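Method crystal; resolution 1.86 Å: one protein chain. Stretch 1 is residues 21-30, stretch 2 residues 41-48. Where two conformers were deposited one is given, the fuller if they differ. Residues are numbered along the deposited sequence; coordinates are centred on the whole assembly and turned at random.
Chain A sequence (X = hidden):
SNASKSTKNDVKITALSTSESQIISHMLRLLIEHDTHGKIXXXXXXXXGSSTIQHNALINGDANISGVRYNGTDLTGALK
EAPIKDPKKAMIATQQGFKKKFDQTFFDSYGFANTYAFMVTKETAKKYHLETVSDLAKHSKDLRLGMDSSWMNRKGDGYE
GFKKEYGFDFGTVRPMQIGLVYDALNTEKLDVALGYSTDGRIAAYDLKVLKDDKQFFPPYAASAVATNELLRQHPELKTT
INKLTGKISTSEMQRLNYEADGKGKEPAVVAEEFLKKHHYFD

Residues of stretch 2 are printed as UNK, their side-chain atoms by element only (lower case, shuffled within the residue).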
# COMPACT_ATOMS: atom_id res chain seq x y z
N SER A 21 -7.70 -0.11 1.14
CA SER A 21 -8.32 -1.04 0.20
C SER A 21 -9.76 -0.62 -0.13
O SER A 21 -10.20 -0.70 -1.30
CB SER A 21 -8.28 -2.46 0.75
OG SER A 21 -9.03 -3.31 -0.08
N GLN A 22 -10.49 -0.16 0.89
CA GLN A 22 -11.89 0.22 0.65
C GLN A 22 -12.00 1.47 -0.24
O GLN A 22 -12.84 1.51 -1.14
CB GLN A 22 -12.66 0.35 1.96
CG GLN A 22 -12.69 -0.99 2.72
CD GLN A 22 -13.24 -0.86 4.10
OE1 GLN A 22 -13.08 0.18 4.76
NE2 GLN A 22 -13.89 -1.92 4.57
N ILE A 23 -11.16 2.46 0.02
CA ILE A 23 -11.08 3.66 -0.84
C ILE A 23 -10.85 3.30 -2.32
O ILE A 23 -11.65 3.68 -3.20
CB ILE A 23 -10.05 4.70 -0.30
CG1 ILE A 23 -10.50 5.26 1.05
CG2 ILE A 23 -9.79 5.91 -1.36
CD1 ILE A 23 -9.36 5.94 1.86
N ILE A 24 -9.77 2.58 -2.59
CA ILE A 24 -9.42 2.21 -3.97
C ILE A 24 -10.42 1.23 -4.59
O ILE A 24 -10.71 1.32 -5.78
CB ILE A 24 -8.02 1.65 -4.04
CG1 ILE A 24 -7.02 2.63 -3.41
CG2 ILE A 24 -7.63 1.33 -5.49
CD1 ILE A 24 -5.68 1.99 -3.12
N SER A 25 -10.96 0.30 -3.80
CA SER A 25 -12.04 -0.58 -4.32
C SER A 25 -13.30 0.18 -4.71
O SER A 25 -13.92 -0.09 -5.75
CB SER A 25 -12.36 -1.71 -3.34
OG SER A 25 -11.18 -2.44 -3.09
N HIS A 26 -13.67 1.17 -3.90
CA HIS A 26 -14.84 1.96 -4.24
C HIS A 26 -14.54 2.86 -5.41
O HIS A 26 -15.45 3.18 -6.17
CB HIS A 26 -15.32 2.81 -3.05
CG HIS A 26 -16.19 2.05 -2.11
ND1 HIS A 26 -17.45 1.63 -2.45
CD2 HIS A 26 -15.96 1.59 -0.86
CE1 HIS A 26 -17.98 0.96 -1.44
NE2 HIS A 26 -17.09 0.92 -0.46
N MSE A 27 -13.28 3.26 -5.55
CA MSE A 27 -12.88 4.14 -6.64
C MSE A 27 -13.01 3.39 -7.96
O MSE A 27 -13.59 3.92 -8.91
CB MSE A 27 -11.47 4.67 -6.40
CG MSE A 27 -11.03 5.79 -7.28
SE MSE A 27 -9.14 6.19 -6.86
CE MSE A 27 -9.28 6.97 -5.06
N LEU A 28 -12.57 2.12 -7.98
CA LEU A 28 -12.74 1.28 -9.17
C LEU A 28 -14.21 1.06 -9.46
O LEU A 28 -14.64 1.12 -10.61
CB LEU A 28 -12.04 -0.08 -9.02
CG LEU A 28 -10.51 -0.04 -9.09
CD1 LEU A 28 -9.95 -1.40 -8.69
CD2 LEU A 28 -10.02 0.35 -10.48
N ARG A 29 -15.01 0.84 -8.40
CA ARG A 29 -16.44 0.57 -8.60
C ARG A 29 -17.11 1.77 -9.27
O ARG A 29 -17.88 1.63 -10.25
CB ARG A 29 -17.14 0.24 -7.26
CG ARG A 29 -18.66 0.18 -7.36
CD ARG A 29 -19.29 -0.05 -5.98
NE ARG A 29 -19.12 1.10 -5.07
CZ ARG A 29 -19.91 2.16 -5.03
NH1 ARG A 29 -20.97 2.25 -5.84
NH2 ARG A 29 -19.67 3.14 -4.16
N LEU A 30 -16.83 2.96 -8.73
CA LEU A 30 -17.42 4.18 -9.24
C LEU A 30 -16.92 4.54 -10.62
O LEU A 30 -17.67 5.05 -11.45
CB LEU A 30 -17.26 5.35 -8.24
CG LEU A 30 -18.03 5.24 -6.92
CD1 LEU A 30 -17.39 6.16 -5.86
CD2 LEU A 30 -19.56 5.53 -7.05
N UNK A 41 -22.21 -2.39 -12.93
CA UNK A 41 -22.32 -1.88 -11.57
C UNK A 41 -21.61 -2.86 -10.65
O UNK A 41 -22.21 -3.84 -10.16
c UNK A 41 -23.79 -1.72 -11.15
c UNK A 41 -24.52 -0.57 -11.83
c UNK A 41 -25.98 -0.49 -11.40
c UNK A 41 -26.78 0.49 -12.27
n UNK A 41 -27.55 -0.16 -13.39
N UNK A 42 -20.32 -2.63 -10.42
CA UNK A 42 -19.58 -3.63 -9.64
C UNK A 42 -20.01 -3.63 -8.17
O UNK A 42 -20.52 -2.62 -7.67
c UNK A 42 -19.42 -1.57 -10.92
c UNK A 42 -18.12 -2.30 -10.99
c UNK A 42 -18.14 -3.14 -9.74
N UNK A 43 -19.83 -4.76 -7.49
CA UNK A 43 -20.02 -4.81 -6.04
C UNK A 43 -18.73 -5.25 -5.37
O UNK A 43 -17.86 -5.79 -6.03
o UNK A 43 -20.90 -7.07 -5.99
c UNK A 43 -21.21 -5.72 -5.63
c UNK A 43 -22.49 -5.27 -6.35
N UNK A 44 -18.62 -5.03 -4.06
CA UNK A 44 -17.41 -5.37 -3.36
C UNK A 44 -17.59 -6.67 -2.59
O UNK A 44 -18.68 -6.96 -2.10
c UNK A 44 -16.62 -2.41 -4.13
c UNK A 44 -17.00 -4.26 -2.39
c UNK A 44 -16.13 -3.09 -2.85
c UNK A 44 -15.99 -2.09 -1.70
N UNK A 45 -16.51 -7.44 -2.54
CA UNK A 45 -16.38 -8.56 -1.60
C UNK A 45 -15.47 -8.01 -0.51
O UNK A 45 -14.24 -8.04 -0.61
c UNK A 45 -16.74 -10.28 -3.43
c UNK A 45 -15.81 -9.82 -2.28
c UNK A 45 -15.65 -10.95 -1.26
N UNK A 46 -16.12 -7.46 0.51
CA UNK A 46 -15.49 -6.54 1.44
C UNK A 46 -15.03 -7.25 2.71
O UNK A 46 -15.38 -8.41 2.94
n UNK A 46 -16.60 -2.99 1.86
c UNK A 46 -15.81 -4.06 1.95
o UNK A 46 -14.59 -3.99 2.21
c UNK A 46 -16.49 -5.42 1.79
N UNK A 47 -14.23 -6.53 3.50
CA UNK A 47 -13.72 -6.96 4.80
C UNK A 47 -12.91 -8.25 4.82
O UNK A 47 -12.99 -9.03 5.78
o UNK A 47 -16.77 -5.62 5.89
n UNK A 47 -14.78 -4.63 6.25
c UNK A 47 -15.55 -5.70 6.00
c UNK A 47 -14.85 -7.03 5.83
N UNK A 48 -12.13 -8.49 3.78
CA UNK A 48 -11.34 -9.72 3.72
C UNK A 48 -10.09 -9.55 4.58
O UNK A 48 -9.58 -8.43 4.72
c UNK A 48 -11.62 -10.75 -0.05
c UNK A 48 -12.12 -10.22 1.28
c UNK A 48 -13.18 -11.17 1.89
c UNK A 48 -10.96 -10.06 2.28

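Position 41 carries four carbons in an unbranched row that ends in a nitrogen. The chain leads away from the helix and touches nothing on stretch 1. This is a lysine, K41.

Position 42 has three side-chain carbons, and they close a ring onto the backbone N. The ring lies against the R29 side chain. Only proline closes such a ring, so the residue is P42. Its CB points toward the helix. R29 CG is 4.0 Å from P42 CD. The backbone is closer still: R29 CD is 3.3 Å from P42 O.

Position 43 has one carbon that carries one oxygen and one carbon. The side chain makes no contact with the helix. That is threonine, T43. Its CB points away from the helix.

Position 44 has four carbons, forked at the second. They touch S25, H26 and R29. The pattern is that of leucine, L44. Its CB points toward the helix, and this residue has the largest area covered by stretch 1. L44 CD2 sits over one face of the H26 ring, 3.6 Å from the centroid and 20° off the normal, a CH-pi contact. Both methyls touch S25: S25 O is 3.9 Å from L44 CD1, and S25 CB is 4.0 Å from L44 CD2. R29 CD is 4.0 Å from L44 CD1.

Position 45 has one carbon bearing two more, three in all. It is out of reach of the helix. This is valine, V45. It touches a crystal neighbour.

Position 46 has two carbons, the second carrying one oxygen and one nitrogen. Its end meets Q22. It is an asparagine, N46. Q22 NE2 donates a hydrogen bond to N46 OD1 at 3.2 Å. N46 OD1 also accepts from the backbone N of position 47, at 2.9 Å.

Position 47 shows the same side-chain atoms. Its CB points away, but the end of the side chain comes nearer and meets Q22. It is also an asparagine, N47. N47 ND2 lies 3.3 Å from Q22 NE2. Both are donors, so this is no hydrogen bond.

Position 48 has four carbons, forked at the second. It makes no contact with stretch 1. This is leucine, L48.

The strand runs nearly antiparallel to the helix, at 160°. Q22, S25 and R29 pair in register with N46, L44 and P42. L44 packs at the centre and P42 against R29, while one amide hydrogen bond joins Q22 to N46. Within the helix, R29 NE and NH2 each donate to H26 ND1 at 3.2 Å, linking two side chains that L44 touches.

Stretch 2 (41-48) KPTLVNNL
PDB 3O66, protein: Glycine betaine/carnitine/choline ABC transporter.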